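PDB 1PMY: pseudoazurin from Methylobacterium extorquens, which binds one copper ion per subunit and probably transfers electrons as a periplasmic blue copper protein. Local coordinates for residues Glu2-Lys6 against Phe18-Val23; Lys6-Ser10 against Asp37-Val42; Lys70-Tyr74 against Arg96-Ala102. All blocks are in the same frame, centred on the assembly; numbering follows the deposited sequence.

Contact 1: Glu2-Lys6 against Phe18-Val23; sequences EVAVK and FDPALV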
ATOM      1  N   GLU A   2       0.713  14.887  -5.760  1.00 22.33           N
ATOM      2  CA  GLU A   2       1.613  13.772  -5.533  1.00 21.53           C
ATOM      3  C   GLU A   2       2.215  13.750  -4.155  1.00 20.52           C
ATOM      4  O   GLU A   2       2.798  14.766  -3.661  1.00 20.89           O
ATOM      5  CB  GLU A   2       2.743  13.701  -6.515  1.00 22.58           C
ATOM      6  CG  GLU A   2       3.874  12.672  -6.243  1.00 24.11           C
ATOM      7  CD  GLU A   2       4.954  13.028  -7.258  1.00 25.37           C
ATOM      8  OE1 GLU A   2       4.784  12.757  -8.440  1.00 26.59           O
ATOM      9  OE2 GLU A   2       5.850  13.716  -6.739  1.00 25.55           O
ATOM     10  N   VAL A   3       2.016  12.599  -3.556  1.00 18.25           N
ATOM     11  CA  VAL A   3       2.403  12.293  -2.151  1.00 16.74           C
ATOM     12  C   VAL A   3       3.603  11.342  -2.237  1.00 15.02           C
ATOM     13  O   VAL A   3       3.592  10.459  -3.100  1.00 14.82           O
ATOM     14  CB  VAL A   3       1.161  11.592  -1.485  1.00 17.49           C
ATOM     15  CG1 VAL A   3       1.411  10.978  -0.149  1.00 18.12           C
ATOM     16  CG2 VAL A   3      -0.024  12.580  -1.461  1.00 17.50           C
ATOM     17  N   ALA A   4       4.547  11.567  -1.356  1.00 13.44           N
ATOM     18  CA  ALA A   4       5.730  10.708  -1.306  1.00 12.41           C
ATOM     19  C   ALA A   4       5.593   9.774  -0.084  1.00 12.72           C
ATOM     20  O   ALA A   4       5.341  10.228   1.034  1.00 13.29           O
ATOM     21  CB  ALA A   4       6.944  11.691  -1.060  1.00 13.22           C
ATOM     22  N   VAL A   5       5.990   8.560  -0.345  1.00 11.94           N
ATOM     23  CA  VAL A   5       6.078   7.438   0.532  1.00 11.06           C
ATOM     24  C   VAL A   5       7.496   6.831   0.363  1.00 11.09           C
ATOM     25  O   VAL A   5       7.932   6.582  -0.775  1.00 10.06           O
ATOM     26  CB  VAL A   5       5.013   6.357   0.114  1.00 10.15           C
ATOM     27  CG1 VAL A   5       5.189   5.082   0.984  1.00  9.99           C
ATOM     28  CG2 VAL A   5       3.644   6.973   0.361  1.00 10.43           C
ATOM     29  N   LYS A   6       8.133   6.713   1.508  1.00 11.86           N
ATOM     30  CA  LYS A   6       9.463   6.161   1.646  1.00 13.25           C
ATOM     31  C   LYS A   6       9.423   4.620   1.884  1.00 12.94           C
ATOM     32  O   LYS A   6       8.613   4.153   2.675  1.00 13.64           O
ATOM     33  CB  LYS A   6      10.251   6.706   2.818  1.00 14.31           C
ATOM     34  CG  LYS A   6      10.229   8.120   3.239  1.00 16.31           C
ATOM     35  CD  LYS A   6      10.196   9.294   2.348  1.00 18.48           C
ATOM     36  CE  LYS A   6       8.934   9.598   1.558  1.00 19.38           C
ATOM     37  NZ  LYS A   6       7.802   9.965   2.536  1.00 20.60           N
ATOM     38  N   PHE A  18       6.707   1.015   5.029  1.00 10.08           N
ATOM     39  CA  PHE A  18       6.388   2.097   4.129  1.00 10.98           C
ATOM     40  C   PHE A  18       6.084   3.238   5.134  1.00 11.89           C
ATOM     41  O   PHE A  18       5.418   2.954   6.138  1.00 12.02           O
ATOM     42  CB  PHE A  18       5.207   1.861   3.195  1.00 10.79           C
ATOM     43  CG  PHE A  18       5.454   0.924   2.059  1.00 10.92           C
ATOM     44  CD1 PHE A  18       6.089   1.274   0.865  1.00 11.57           C
ATOM     45  CD2 PHE A  18       4.869  -0.351   2.161  1.00 10.93           C
ATOM     46  CE1 PHE A  18       6.207   0.328  -0.177  1.00 10.51           C
ATOM     47  CE2 PHE A  18       5.029  -1.296   1.138  1.00 11.52           C
ATOM     48  CZ  PHE A  18       5.718  -1.001  -0.005  1.00 11.38           C
ATOM     49  N   ASP A  19       6.497   4.436   4.744  1.00 12.21           N
ATOM     50  CA  ASP A  19       6.135   5.563   5.719  1.00 13.99           C
ATOM     51  C   ASP A  19       5.676   6.738   4.852  1.00 13.49           C
ATOM     52  O   ASP A  19       6.572   7.278   4.149  1.00 14.33           O
ATOM     53  CB  ASP A  19       7.390   5.912   6.539  1.00 15.24           C
ATOM     54  CG  ASP A  19       7.105   7.056   7.531  1.00 16.42           C
ATOM     55  OD1 ASP A  19       5.919   7.351   7.790  1.00 17.31           O
ATOM     56  OD2 ASP A  19       8.067   7.602   8.102  1.00 17.57           O
ATOM     57  N   PRO A  20       4.436   7.116   4.935  1.00 13.12           N
ATOM     58  CA  PRO A  20       3.385   6.562   5.724  1.00 12.82           C
ATOM     59  C   PRO A  20       2.832   5.209   5.141  1.00 13.03           C
ATOM     60  O   PRO A  20       3.047   5.040   3.979  1.00 12.96           O
ATOM     61  CB  PRO A  20       2.298   7.624   5.678  1.00 13.59           C
ATOM     62  CG  PRO A  20       2.439   8.231   4.327  1.00 13.51           C
ATOM     63  CD  PRO A  20       3.985   8.311   4.168  1.00 13.96           C
ATOM     64  N   ALA A  21       2.264   4.468   6.085  1.00 12.55           N
ATOM     65  CA  ALA A  21       1.712   3.141   5.692  1.00 12.70           C
ATOM     66  C   ALA A  21       0.258   3.282   5.288  1.00 12.15           C
ATOM     67  O   ALA A  21      -0.336   2.363   4.598  1.00 11.40           O
ATOM     68  CB  ALA A  21       1.927   2.203   6.881  1.00 12.40           C
ATOM     69  N   LEU A  22      -0.377   4.388   5.615  1.00 11.61           N
ATOM     70  CA  LEU A  22      -1.762   4.738   5.280  1.00 11.31           C
ATOM     71  C   LEU A  22      -1.798   6.115   4.580  1.00 11.55           C
ATOM     72  O   LEU A  22      -1.289   7.096   5.129  1.00 11.50           O
ATOM     73  CB  LEU A  22      -2.654   4.568   6.519  1.00 11.57           C
ATOM     74  CG  LEU A  22      -4.084   5.124   6.269  1.00 12.35           C
ATOM     75  CD1 LEU A  22      -4.842   4.288   5.307  1.00 12.62           C
ATOM     76  CD2 LEU A  22      -4.763   5.308   7.601  1.00 12.48           C
ATOM     77  N   VAL A  23      -2.268   6.085   3.358  1.00 11.34           N
ATOM     78  CA  VAL A  23      -2.367   7.234   2.484  1.00 12.28           C
ATOM     79  C   VAL A  23      -3.804   7.518   2.045  1.00 12.98           C
ATOM     80  O   VAL A  23      -4.429   6.646   1.408  1.00 12.85           O
ATOM     81  CB  VAL A  23      -1.462   7.029   1.195  1.00 12.23           C
ATOM     82  CG1 VAL A  23      -1.471   8.358   0.415  1.00 12.80           C
ATOM     83  CG2 VAL A  23       0.002   6.753   1.611  1.00 13.45           C
TER

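Contact 2: Lys6-Ser10 against Asp37-Val42; sequences KMLNS and DKGHNV. With CU (copper (II) ion), chain B.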
ATOM      1  N   LYS A   6       8.133   6.713   1.508  1.00 11.86           N
ATOM      2  CA  LYS A   6       9.463   6.161   1.646  1.00 13.25           C
ATOM      3  C   LYS A   6       9.423   4.620   1.884  1.00 12.94           C
ATOM      4  O   LYS A   6       8.613   4.153   2.675  1.00 13.64           O
ATOM      5  CB  LYS A   6      10.251   6.706   2.818  1.00 14.31           C
ATOM      6  CG  LYS A   6      10.229   8.120   3.239  1.00 16.31           C
ATOM      7  CD  LYS A   6      10.196   9.294   2.348  1.00 18.48           C
ATOM      8  CE  LYS A   6       8.934   9.598   1.558  1.00 19.38           C
ATOM      9  NZ  LYS A   6       7.802   9.965   2.536  1.00 20.60           N
ATOM     10  N   MET A   7      10.347   3.938   1.247  1.00 12.06           N
ATOM     11  CA  MET A   7      10.550   2.460   1.423  1.00 12.41           C
ATOM     12  C   MET A   7      11.754   2.295   2.367  1.00 12.04           C
ATOM     13  O   MET A   7      12.895   2.628   1.971  1.00 12.26           O
ATOM     14  CB  MET A   7      10.753   1.873   0.015  1.00 12.90           C
ATOM     15  CG  MET A   7       9.431   2.153  -0.726  1.00 14.35           C
ATOM     16  SD  MET A   7       9.477   1.292  -2.351  1.00 16.61           S
ATOM     17  CE  MET A   7      10.851   2.203  -3.042  1.00 14.44           C
ATOM     18  N   LEU A   8      11.463   1.866   3.562  1.00 12.40           N
ATOM     19  CA  LEU A   8      12.486   1.798   4.633  1.00 12.01           C
ATOM     20  C   LEU A   8      12.725   0.417   5.255  1.00 12.46           C
ATOM     21  O   LEU A   8      11.856  -0.377   5.440  1.00 12.30           O
ATOM     22  CB  LEU A   8      12.037   2.711   5.798  1.00 12.38           C
ATOM     23  CG  LEU A   8      11.817   4.177   5.528  1.00 13.02           C
ATOM     24  CD1 LEU A   8      10.887   4.815   6.553  1.00 13.58           C
ATOM     25  CD2 LEU A   8      13.070   4.933   5.312  1.00 13.79           C
ATOM     26  N   ASN A   9      14.015   0.254   5.544  1.00 12.22           N
ATOM     27  CA  ASN A   9      14.461  -0.931   6.321  1.00 13.18           C
ATOM     28  C   ASN A   9      13.945  -0.801   7.774  1.00 13.18           C
ATOM     29  O   ASN A   9      13.591  -1.852   8.400  1.00 12.44           O
ATOM     30  CB  ASN A   9      15.973  -1.049   6.292  1.00 13.05           C
ATOM     31  CG  ASN A   9      16.551  -1.434   4.984  1.00 12.98           C
ATOM     32  OD1 ASN A   9      15.820  -1.812   3.999  1.00 13.27           O
ATOM     33  ND2 ASN A   9      17.876  -1.478   4.906  1.00 13.12           N
ATOM     34  N   SER A  10      14.010   0.388   8.317  1.00 14.66           N
ATOM     35  CA  SER A  10      13.605   0.680   9.713  1.00 16.38           C
ATOM     36  C   SER A  10      12.864   1.988   9.786  1.00 16.57           C
ATOM     37  O   SER A  10      13.312   3.010   9.243  1.00 17.55           O
ATOM     38  CB  SER A  10      14.823   0.556  10.633  1.00 17.42           C
ATOM     39  OG  SER A  10      14.419   0.459  12.008  1.00 18.71           O
ATOM     40  N   ASP A  37      15.791   3.375   1.256  1.00 13.45           N
ATOM     41  CA  ASP A  37      16.682   2.218   1.424  1.00 13.85           C
ATOM     42  C   ASP A  37      16.450   1.397   0.140  1.00 13.85           C
ATOM     43  O   ASP A  37      15.370   1.428  -0.464  1.00 15.53           O
ATOM     44  CB  ASP A  37      16.366   1.427   2.668  1.00 14.92           C
ATOM     45  CG  ASP A  37      16.737   2.132   3.970  1.00 15.40           C
ATOM     46  OD1 ASP A  37      17.866   2.603   4.057  1.00 16.74           O
ATOM     47  OD2 ASP A  37      15.980   2.137   4.920  1.00 16.07           O
ATOM     48  N   LYS A  38      17.487   0.743  -0.288  1.00 13.65           N
ATOM     49  CA  LYS A  38      17.444  -0.112  -1.471  1.00 14.18           C
ATOM     50  C   LYS A  38      16.749  -1.446  -1.102  1.00 13.16           C
ATOM     51  O   LYS A  38      16.676  -1.831   0.066  1.00 13.02           O
ATOM     52  CB  LYS A  38      18.953  -0.408  -1.766  1.00 16.29           C
ATOM     53  CG  LYS A  38      19.377  -1.763  -2.095  1.00 18.18           C
ATOM     54  CD  LYS A  38      20.715  -2.307  -1.737  1.00 20.02           C
ATOM     55  CE  LYS A  38      21.054  -2.154  -0.236  1.00 20.68           C
ATOM     56  NZ  LYS A  38      20.723  -3.428   0.498  1.00 21.53           N
ATOM     57  N   GLY A  39      16.426  -2.161  -2.193  1.00 11.92           N
ATOM     58  CA  GLY A  39      15.897  -3.532  -2.016  1.00 10.44           C
ATOM     59  C   GLY A  39      14.379  -3.585  -1.750  1.00 10.56           C
ATOM     60  O   GLY A  39      13.967  -4.649  -1.283  1.00 10.60           O
ATOM     61  N   HIS A  40      13.671  -2.541  -1.981  1.00  9.60           N
ATOM     62  CA  HIS A  40      12.196  -2.534  -1.793  1.00 10.16           C
ATOM     63  C   HIS A  40      11.484  -2.328  -3.109  1.00  9.63           C
ATOM     64  O   HIS A  40      12.077  -1.720  -4.021  1.00  9.13           O
ATOM     65  CB  HIS A  40      11.793  -1.559  -0.707  1.00 10.41           C
ATOM     66  CG  HIS A  40      12.430  -1.744   0.609  1.00 11.36           C
ATOM     67  ND1 HIS A  40      12.263  -2.706   1.571  1.00 11.17           N
ATOM     68  CD2 HIS A  40      13.416  -0.912   1.142  1.00 11.43           C
ATOM     69  CE1 HIS A  40      13.025  -2.500   2.601  1.00 11.87           C
ATOM     70  NE2 HIS A  40      13.707  -1.409   2.372  1.00 12.30           N
ATOM     71  N   ASN A  41      10.235  -2.816  -3.184  1.00  8.74           N
ATOM     72  CA  ASN A  41       9.394  -2.494  -4.382  1.00  9.24           C
ATOM     73  C   ASN A  41       7.962  -2.274  -3.828  1.00  8.51           C
ATOM     74  O   ASN A  41       7.713  -2.409  -2.627  1.00  8.68           O
ATOM     75  CB  ASN A  41       9.464  -3.382  -5.560  1.00  9.54           C
ATOM     76  CG  ASN A  41       8.705  -4.713  -5.400  1.00  9.35           C
ATOM     77  OD1 ASN A  41       8.396  -5.011  -4.214  1.00  9.49           O
ATOM     78  ND2 ASN A  41       8.298  -5.184  -6.565  1.00 10.40           N
ATOM     79  N   VAL A  42       7.073  -2.160  -4.804  1.00  9.28           N
ATOM     80  CA  VAL A  42       5.637  -2.027  -4.548  1.00  9.23           C
ATOM     81  C   VAL A  42       4.891  -2.952  -5.554  1.00  9.21           C
ATOM     82  O   VAL A  42       5.177  -3.002  -6.780  1.00  9.30           O
ATOM     83  CB  VAL A  42       5.210  -0.528  -4.815  1.00  9.88           C
ATOM     84  CG1 VAL A  42       3.734  -0.421  -4.340  1.00 10.73           C
ATOM     85  CG2 VAL A  42       6.002   0.401  -3.845  1.00 10.38           C
TER
HETATM   86 CU    CU B 124      10.809  -4.123   1.173  1.00 12.48          CU
HETATM   87  O   HOH W   1      16.137  -3.683   2.176  1.00 22.17           O
HETATM   88  O   HOH W   2      18.899  -2.140   2.139  1.00 47.74           O
HETATM   89  O   HOH W   3      16.046   2.638   7.417  1.00 28.90           O

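Contact 3: Lys70-Tyr74 against Arg96-Ala102; sequences KEGVY and RDNLEAA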
ATOM      1  N   LYS A  70      -9.284   5.155 -10.112  1.00 16.97           N
ATOM      2  CA  LYS A  70     -10.497   4.489  -9.606  1.00 15.88           C
ATOM      3  C   LYS A  70     -10.591   4.732  -8.134  1.00 14.87           C
ATOM      4  O   LYS A  70      -9.544   4.511  -7.429  1.00 15.08           O
ATOM      5  CB  LYS A  70     -10.449   2.986  -9.850  1.00 17.54           C
ATOM      6  CG  LYS A  70     -10.095   2.527 -11.265  1.00 18.10           C
ATOM      7  CD  LYS A  70     -11.329   2.519 -12.142  1.00 19.46           C
ATOM      8  CE  LYS A  70     -10.817   2.273 -13.613  1.00 19.58           C
ATOM      9  NZ  LYS A  70     -12.059   2.115 -14.431  1.00 20.46           N
ATOM     10  N   GLU A  71     -11.689   5.098  -7.586  1.00 13.43           N
ATOM     11  CA  GLU A  71     -11.818   5.258  -6.102  1.00 12.95           C
ATOM     12  C   GLU A  71     -11.933   3.891  -5.408  1.00 13.24           C
ATOM     13  O   GLU A  71     -12.368   2.890  -6.036  1.00 15.17           O
ATOM     14  CB  GLU A  71     -13.100   6.040  -5.812  1.00 12.13           C
ATOM     15  CG  GLU A  71     -13.029   7.498  -6.369  1.00 12.36           C
ATOM     16  CD  GLU A  71     -14.176   8.285  -5.763  1.00 14.00           C
ATOM     17  OE1 GLU A  71     -14.843   7.938  -4.810  1.00 14.05           O
ATOM     18  OE2 GLU A  71     -14.366   9.342  -6.307  1.00 14.98           O
ATOM     19  N   GLY A  72     -11.564   3.849  -4.148  1.00 13.50           N
ATOM     20  CA  GLY A  72     -11.631   2.577  -3.396  1.00 11.96           C
ATOM     21  C   GLY A  72     -10.354   2.367  -2.582  1.00 10.98           C
ATOM     22  O   GLY A  72      -9.554   3.278  -2.395  1.00 10.23           O
ATOM     23  N   VAL A  73     -10.247   1.166  -2.046  1.00 10.71           N
ATOM     24  CA  VAL A  73      -9.244   0.689  -1.139  1.00  9.86           C
ATOM     25  C   VAL A  73      -8.234  -0.230  -1.851  1.00  9.35           C
ATOM     26  O   VAL A  73      -8.651  -1.130  -2.622  1.00 10.20           O
ATOM     27  CB  VAL A  73      -9.970  -0.167  -0.014  1.00  9.29           C
ATOM     28  CG1 VAL A  73      -8.997  -0.594   1.068  1.00  9.96           C
ATOM     29  CG2 VAL A  73     -11.014   0.796   0.655  1.00 10.49           C
ATOM     30  N   TYR A  74      -6.963   0.119  -1.695  1.00  9.11           N
ATOM     31  CA  TYR A  74      -5.869  -0.623  -2.381  1.00  9.03           C
ATOM     32  C   TYR A  74      -4.898  -1.161  -1.309  1.00  8.68           C
ATOM     33  O   TYR A  74      -4.570  -0.363  -0.388  1.00  9.85           O
ATOM     34  CB  TYR A  74      -5.080   0.402  -3.186  1.00  8.80           C
ATOM     35  CG  TYR A  74      -5.794   0.959  -4.391  1.00  7.98           C
ATOM     36  CD1 TYR A  74      -6.786   1.956  -4.229  1.00  8.03           C
ATOM     37  CD2 TYR A  74      -5.500   0.477  -5.659  1.00  8.05           C
ATOM     38  CE1 TYR A  74      -7.378   2.474  -5.415  1.00  8.20           C
ATOM     39  CE2 TYR A  74      -6.129   0.979  -6.805  1.00  8.00           C
ATOM     40  CZ  TYR A  74      -7.085   2.002  -6.655  1.00  8.77           C
ATOM     41  OH  TYR A  74      -7.642   2.550  -7.789  1.00  9.44           O
ATOM     42  N   ARG A  96     -16.422   2.978  -1.213  1.00 12.62           N
ATOM     43  CA  ARG A  96     -15.907   1.926  -0.341  1.00 12.76           C
ATOM     44  C   ARG A  96     -16.497   0.551  -0.737  1.00 12.86           C
ATOM     45  O   ARG A  96     -16.557  -0.403   0.076  1.00 13.67           O
ATOM     46  CB  ARG A  96     -16.080   2.198   1.112  1.00 12.88           C
ATOM     47  CG  ARG A  96     -15.511   3.510   1.685  1.00 12.80           C
ATOM     48  CD  ARG A  96     -14.046   3.473   1.868  1.00 13.91           C
ATOM     49  NE  ARG A  96     -13.494   4.770   2.332  1.00 13.76           N
ATOM     50  CZ  ARG A  96     -13.010   5.697   1.482  1.00 13.26           C
ATOM     51  NH1 ARG A  96     -12.929   5.596   0.182  1.00 12.70           N
ATOM     52  NH2 ARG A  96     -12.588   6.768   2.141  1.00 14.94           N
ATOM     53  N   ASP A  97     -16.849   0.438  -1.991  1.00 13.48           N
ATOM     54  CA  ASP A  97     -17.413  -0.786  -2.592  1.00 13.53           C
ATOM     55  C   ASP A  97     -16.549  -2.007  -2.306  1.00 12.64           C
ATOM     56  O   ASP A  97     -17.141  -3.057  -1.980  1.00 12.19           O
ATOM     57  CB  ASP A  97     -17.651  -0.660  -4.099  1.00 14.85           C
ATOM     58  CG  ASP A  97     -18.610   0.368  -4.573  1.00 16.81           C
ATOM     59  OD1 ASP A  97     -19.266   1.095  -3.793  1.00 18.08           O
ATOM     60  OD2 ASP A  97     -18.738   0.491  -5.822  1.00 17.63           O
ATOM     61  N   ASN A  98     -15.221  -1.925  -2.422  1.00 11.68           N
ATOM     62  CA  ASN A  98     -14.327  -3.025  -2.205  1.00 10.62           C
ATOM     63  C   ASN A  98     -13.753  -3.184  -0.813  1.00  9.76           C
ATOM     64  O   ASN A  98     -12.869  -4.050  -0.517  1.00 10.05           O
ATOM     65  CB  ASN A  98     -13.265  -3.135  -3.307  1.00 10.58           C
ATOM     66  CG  ASN A  98     -12.156  -2.083  -2.979  1.00 10.38           C
ATOM     67  OD1 ASN A  98     -12.425  -0.905  -2.750  1.00 10.90           O
ATOM     68  ND2 ASN A  98     -10.930  -2.587  -2.943  1.00  9.85           N
ATOM     69  N   LEU A  99     -14.160  -2.355   0.137  1.00  9.98           N
ATOM     70  CA  LEU A  99     -13.654  -2.490   1.541  1.00 10.32           C
ATOM     71  C   LEU A  99     -13.873  -3.872   2.174  1.00  9.84           C
ATOM     72  O   LEU A  99     -12.903  -4.378   2.729  1.00 10.21           O
ATOM     73  CB  LEU A  99     -14.395  -1.393   2.354  1.00 11.14           C
ATOM     74  CG  LEU A  99     -13.882  -1.267   3.790  1.00 11.97           C
ATOM     75  CD1 LEU A  99     -12.423  -1.074   3.933  1.00 13.06           C
ATOM     76  CD2 LEU A  99     -14.633   0.021   4.313  1.00 13.60           C
ATOM     77  N   GLU A 100     -15.038  -4.428   2.163  1.00  9.12           N
ATOM     78  CA  GLU A 100     -15.278  -5.751   2.847  1.00  9.47           C
ATOM     79  C   GLU A 100     -14.430  -6.789   2.145  1.00  9.28           C
ATOM     80  O   GLU A 100     -13.834  -7.646   2.840  1.00  9.75           O
ATOM     81  CB  GLU A 100     -16.783  -6.067   2.739  1.00  9.99           C
ATOM     82  CG  GLU A 100     -17.227  -7.430   3.321  1.00 10.86           C
ATOM     83  CD  GLU A 100     -16.870  -7.705   4.739  1.00 12.17           C
ATOM     84  OE1 GLU A 100     -16.606  -6.809   5.561  1.00 12.87           O
ATOM     85  OE2 GLU A 100     -16.788  -8.949   4.996  1.00 11.82           O
ATOM     86  N   ALA A 101     -14.353  -6.751   0.813  1.00  8.50           N
ATOM     87  CA  ALA A 101     -13.505  -7.645   0.052  1.00  9.09           C
ATOM     88  C   ALA A 101     -12.020  -7.545   0.435  1.00  8.83           C
ATOM     89  O   ALA A 101     -11.292  -8.550   0.628  1.00  7.89           O
ATOM     90  CB  ALA A 101     -13.726  -7.627  -1.444  1.00 10.22           C
ATOM     91  N   ALA A 102     -11.561  -6.294   0.495  1.00  9.45           N
ATOM     92  CA  ALA A 102     -10.095  -6.038   0.724  1.00  9.34           C
ATOM     93  C   ALA A 102      -9.722  -6.447   2.142  1.00  8.26           C
ATOM     94  O   ALA A 102      -8.634  -7.055   2.353  1.00  9.23           O
ATOM     95  CB  ALA A 102      -9.712  -4.621   0.419  1.00  9.48           C
TER
HETATM   96  O   HOH W   4     -14.682   0.885  -4.434  1.00 27.88           O

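Contact 1: Glu2-Lys6 against Phe18-Val23
The Phe18 ring is approached obliquely by Val5, whose CG1 methyl packs on CD1 and also lies 3.9 Å from CB of Phe18, while the pyrrolidine ring of Pro20 turns its CD atom to the other branch, CG2 of Val5. This same CD sits against the carbonyl oxygen of Ala4. With CG1 anti to the backbone N (chi1 175°), Val5 thus divides its methyls, CG1 going to Phe18 and CG2 to Pro20 and Val23, with Val5 CG2 3.9 Å from Val23 CG2. CG1 also lies 3.7 Å from Pro20 O, a buried carbonyl oxygen for which the model offers no hydrogen-bonding partner. Strands 2-8 and 17-25 form a beta hairpin of the cupredoxin fold, and Lys6 and Asp19 are an antiparallel hydrogen-bonded pair: Lys6 N donates to Asp19 O at 3.1 Å and Asp19 N to Lys6 O at 3.0 Å. Just beyond it the cis peptide before Pro20 interrupts the second strand. Where that strand resumes, Val23 faces the first strand through side chains, its CG1 meeting CG1 of Val3 at 3.9 Å, the two lying alongside and pointing opposite ways. The Lys6 chain, bent at its last three torsions, curls back so that NZ donates to Ala4 O at 2.9 Å from above the carbonyl plane; a weak bond of 3.4 Å runs from NZ to Asp19 O, which Lys6 N already engages.

Contact 2: Lys6-Ser10 against Asp37-Val42
Asn9 and His40 both turn CG beside the backbone N and anti to the carbonyl carbon (chi1 -70° and -55°), which carries the amide oxygen of one to the imidazole edge of the other. OD1 of Asn9 lies near the ring plane, 2.7 Å from NE2 of His40, although the N-H...O angle of 130° makes this bond weak. The other ring nitrogen, ND1, binds the copper ion at 2.1 Å, in a site completed by Cys78, His81 and Met86. The Asn9 amide also stacks on the Asp37 carboxylate. Asp37 OD2 takes the backbone N-H of Asn9 at 2.8 Å in a nearly straight bond, on its anti side and somewhat out of the carboxylate plane. A further bond, from Asp37 N to Met7 O, joins strand 2-8 to the loop after strand 30-34. Met7 runs alongside the base of the His40 side chain, CB to CB at 3.7 Å, and its SD meets CG2 of Val42 at 3.9 Å. Waters extend the polar network: one molecule donates to both Asn9 OD1, at 2.6 Å, and Lys38 O, while another bridges Ser10 N and Asp37 OD2. This is the second shell of a type 1 copper site: with ND1 given to the metal, NE2 serves as donor, and Asn9, itself positioned by Asp37, probably helps to fix the rotation of the imidazole and to polarise it slightly.

Contact 3: Lys70-Tyr74 against Arg96-Ala102
Strand 72-77 of the cupredoxin beta-sandwich meets here the type I turn from Arg96 to Leu99 that leads into helix 99-103. Hydrogen bonding is concentrated in one amide. Asn98 stands with CG between its backbone N and carbonyl carbon (chi1 80°), and from there its side chain pairs with both backbone groups of Val73: Val73 N donates almost straight to a lone pair of OD1 at 3.1 Å, and ND2 donates to Val73 O at 2.7 Å, the acceptor lying in the amide plane. The amide thus borders the strand much as a neighbouring strand would, while Gly72 and Tyr74 bond to strand 87-92. With an alanine in place of Asn98, Val73 N and O would probably both lose their mates, and the turn would be held less firmly to the strand. Apolar packing centres on the Val73 side chain, whose CG2 touches CD1 of Leu99 at 4.0 Å and whose CG1 meets CB of Ala102 at 4.1 Å; Phe119 of helix 109-120 touches both Val73 and Leu99. The same amide presses on the strand backbone, Asn98 OD1 lying 3.6 Å from Gly72 CA.

Contacts 1 and 2 start from the same strand, 2-8, and share Lys6; their centres are 12 Å apart. Contact 1 pairs the strand with its hairpin partner 17-25, and contact 2 joins its far end to the loop that carries a copper ligand. Phe18 connects them, its CE1 lying 3.7 Å from CG of Met7; the nearest atoms of its side chain and the copper are about 6 Å apart. Contact 3 comes later in the chain and touches neither, its centre about 18 Å from that of contact 1 and 25 Å from that of contact 2. All three reach the same sheet; loop residues bind copper at one end of the fold, and contact 3, across the centre, joins strand 72-77 to the turn before helix 99-103.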